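Interpain A (Prevotella intermedia, PDB 3BB7) probably cleaves peptide bonds as a C10-family cysteine protease, and is seen here as an inactivated zymogen fragment with part of its pro-segment. Local coordinates at residues R111-A116 with E202-Y207. The protein carries 1 engineered substitution. Numbering follows the deposited sequence.
Sequences RLITGA and EGSGAY. Engineered in segment 111-116: Ala116 (natural residue Cys).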
loop_
_atom_site.group_PDB
_atom_site.type_symbol
_atom_site.label_atom_id
_atom_site.label_comp_id
_atom_site.label_asym_id
_atom_site.label_seq_id
_atom_site.Cartn_x
_atom_site.Cartn_y
_atom_site.Cartn_z
ATOM N N ARG A 111 6.622 8.547 19.173
ATOM C CA ARG A 111 7.323 9.109 18.030
ATOM C C ARG A 111 6.390 9.176 16.794
ATOM O O ARG A 111 5.565 8.282 16.578
ATOM C CB ARG A 111 8.561 8.265 17.695
ATOM C CG ARG A 111 9.472 8.861 16.665
ATOM C CD ARG A 111 10.783 8.067 16.541
ATOM N NE ARG A 111 11.532 8.012 17.806
ATOM C CZ ARG A 111 12.368 8.960 18.240
ATOM N NH1 ARG A 111 12.609 10.066 17.523
ATOM N NH2 ARG A 111 12.979 8.802 19.421
ATOM N N LEU A 112 6.543 10.229 15.981
ATOM C CA LEU A 112 5.748 10.332 14.771
ATOM C C LEU A 112 5.991 9.088 13.898
ATOM O O LEU A 112 7.119 8.552 13.861
ATOM C CB LEU A 112 6.143 11.588 14.005
ATOM C CG LEU A 112 5.948 12.928 14.751
ATOM C CD1 LEU A 112 6.439 14.117 13.886
ATOM C CD2 LEU A 112 4.492 13.164 15.249
ATOM N N ILE A 113 4.954 8.645 13.183
ATOM C CA ILE A 113 5.084 7.458 12.333
ATOM C C ILE A 113 5.199 7.803 10.867
ATOM O O ILE A 113 4.942 8.943 10.468
ATOM C CB ILE A 113 3.959 6.419 12.664
ATOM C CG1 ILE A 113 2.561 6.865 12.164
ATOM C CG2 ILE A 113 3.958 6.130 14.175
ATOM C CD1 ILE A 113 1.435 5.835 12.365
ATOM N N THR A 114 5.673 6.857 10.046
ATOM C CA THR A 114 6.107 7.292 8.726
ATOM C C THR A 114 4.986 7.698 7.770
ATOM O O THR A 114 5.213 8.493 6.833
ATOM C CB THR A 114 6.909 6.196 8.014
ATOM O OG1 THR A 114 6.075 5.036 7.904
ATOM C CG2 THR A 114 8.193 5.902 8.767
ATOM N N GLY A 115 3.817 7.113 7.958
ATOM C CA GLY A 115 2.675 7.312 7.026
ATOM C C GLY A 115 2.638 6.171 6.013
ATOM O O GLY A 115 3.680 5.752 5.480
ATOM N N ALA A 116 1.444 5.670 5.719
ATOM C CA ALA A 116 1.303 4.541 4.791
ATOM C C ALA A 116 1.818 4.872 3.413
ATOM O O ALA A 116 2.364 4.005 2.714
ATOM C CB ALA A 116 -0.156 4.121 4.692
ATOM N N GLU A 202 -2.648 8.854 15.901
ATOM C CA GLU A 202 -3.229 9.784 14.955
ATOM C C GLU A 202 -2.895 9.403 13.503
ATOM O O GLU A 202 -3.712 9.635 12.607
ATOM C CB GLU A 202 -2.754 11.202 15.226
ATOM C CG GLU A 202 -3.281 11.798 16.531
ATOM C CD GLU A 202 -2.576 11.265 17.770
ATOM O OE1 GLU A 202 -3.245 11.078 18.820
ATOM O OE2 GLU A 202 -1.354 11.027 17.698
ATOM N N GLY A 203 -1.716 8.831 13.272
ATOM C CA GLY A 203 -1.272 8.504 11.929
ATOM C C GLY A 203 -0.730 9.702 11.183
ATOM O O GLY A 203 -0.919 10.871 11.582
ATOM N N SER A 204 -0.068 9.404 10.069
ATOM C CA SER A 204 0.553 10.424 9.214
ATOM C C SER A 204 -0.051 10.289 7.826
ATOM O O SER A 204 -0.045 9.203 7.228
ATOM C CB SER A 204 2.067 10.210 9.188
ATOM O OG SER A 204 2.584 10.365 10.501
ATOM N N GLY A 205 -0.594 11.382 7.305
ATOM C CA GLY A 205 -1.409 11.317 6.065
ATOM C C GLY A 205 -0.837 12.121 4.911
ATOM O O GLY A 205 -0.300 13.193 5.111
ATOM N N ALA A 206 -0.985 11.596 3.702
ATOM C CA ALA A 206 -0.546 12.286 2.493
ATOM C C ALA A 206 -1.496 11.998 1.341
ATOM O O ALA A 206 -2.136 10.928 1.304
ATOM C CB ALA A 206 0.874 11.852 2.104
ATOM N N TYR A 207 -1.541 12.941 0.394
ATOM C CA TYR A 207 -2.346 12.791 -0.822
ATOM C C TYR A 207 -1.512 12.207 -1.938
ATOM O O TYR A 207 -0.350 12.580 -2.118
ATOM C CB TYR A 207 -2.905 14.142 -1.265
ATOM C CG TYR A 207 -3.804 14.762 -0.225
ATOM C CD1 TYR A 207 -3.368 15.842 0.535
ATOM C CD2 TYR A 207 -5.079 14.251 0.012
ATOM C CE1 TYR A 207 -4.225 16.420 1.523
ATOM C CE2 TYR A 207 -5.920 14.794 0.990
ATOM C CZ TYR A 207 -5.482 15.881 1.727
ATOM O OH TYR A 207 -6.314 16.428 2.693
HETATM O O HOH W 1 -1.174 6.530 6.856
#
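Ser204 OG sits above the plane of the Ile113 carbonyl, in the flat peptide that joins Ile113 to Thr114. It donates to Ile113 O at 2.8 Å, from 43° out of that plane. The angle at the oxygen is 131°. A chi1 of -62° holds OG anti to the carbonyl carbon of Ser204, beside its own backbone N. OG also accepts from Gly198 N of its own loop, so two bonds grip the buried hydroxyl. Ser204 CB packs alongside, 3.7 Å from Gly115 CA.

The Ser204 carbonyl has two neighbours. Gly115 CA makes a C-H...O contact with Ser204 O at 3.3 Å. A water accepts from Ala116 N at 3.0 Å and lies within hydrogen-bonding distance of Ser204 O, bridging the two segments. Gly115 has no side chain, so its CA can come close to Ser204 O; its positive phi also suits a residue without CB.

Ile113 adds the apolar part. Its extended end brings CD1 to 3.8 Å from Gly203 CA.

Ala116 is engineered; the natural residue is Cys, the predicted nucleophile. Its side chain is about 6 Å from that of His267, the predicted proton acceptor. A nucleophile starting a helix, with its histidine on a sheet strand, is the papain-like (clan CA) layout. Gly115 is the N-cap of helix 116-128. The contact joins the approach to that helix with the loop between helices 176-192 and 208-218, while His267 begins strand 267-274 of the large antiparallel sheet.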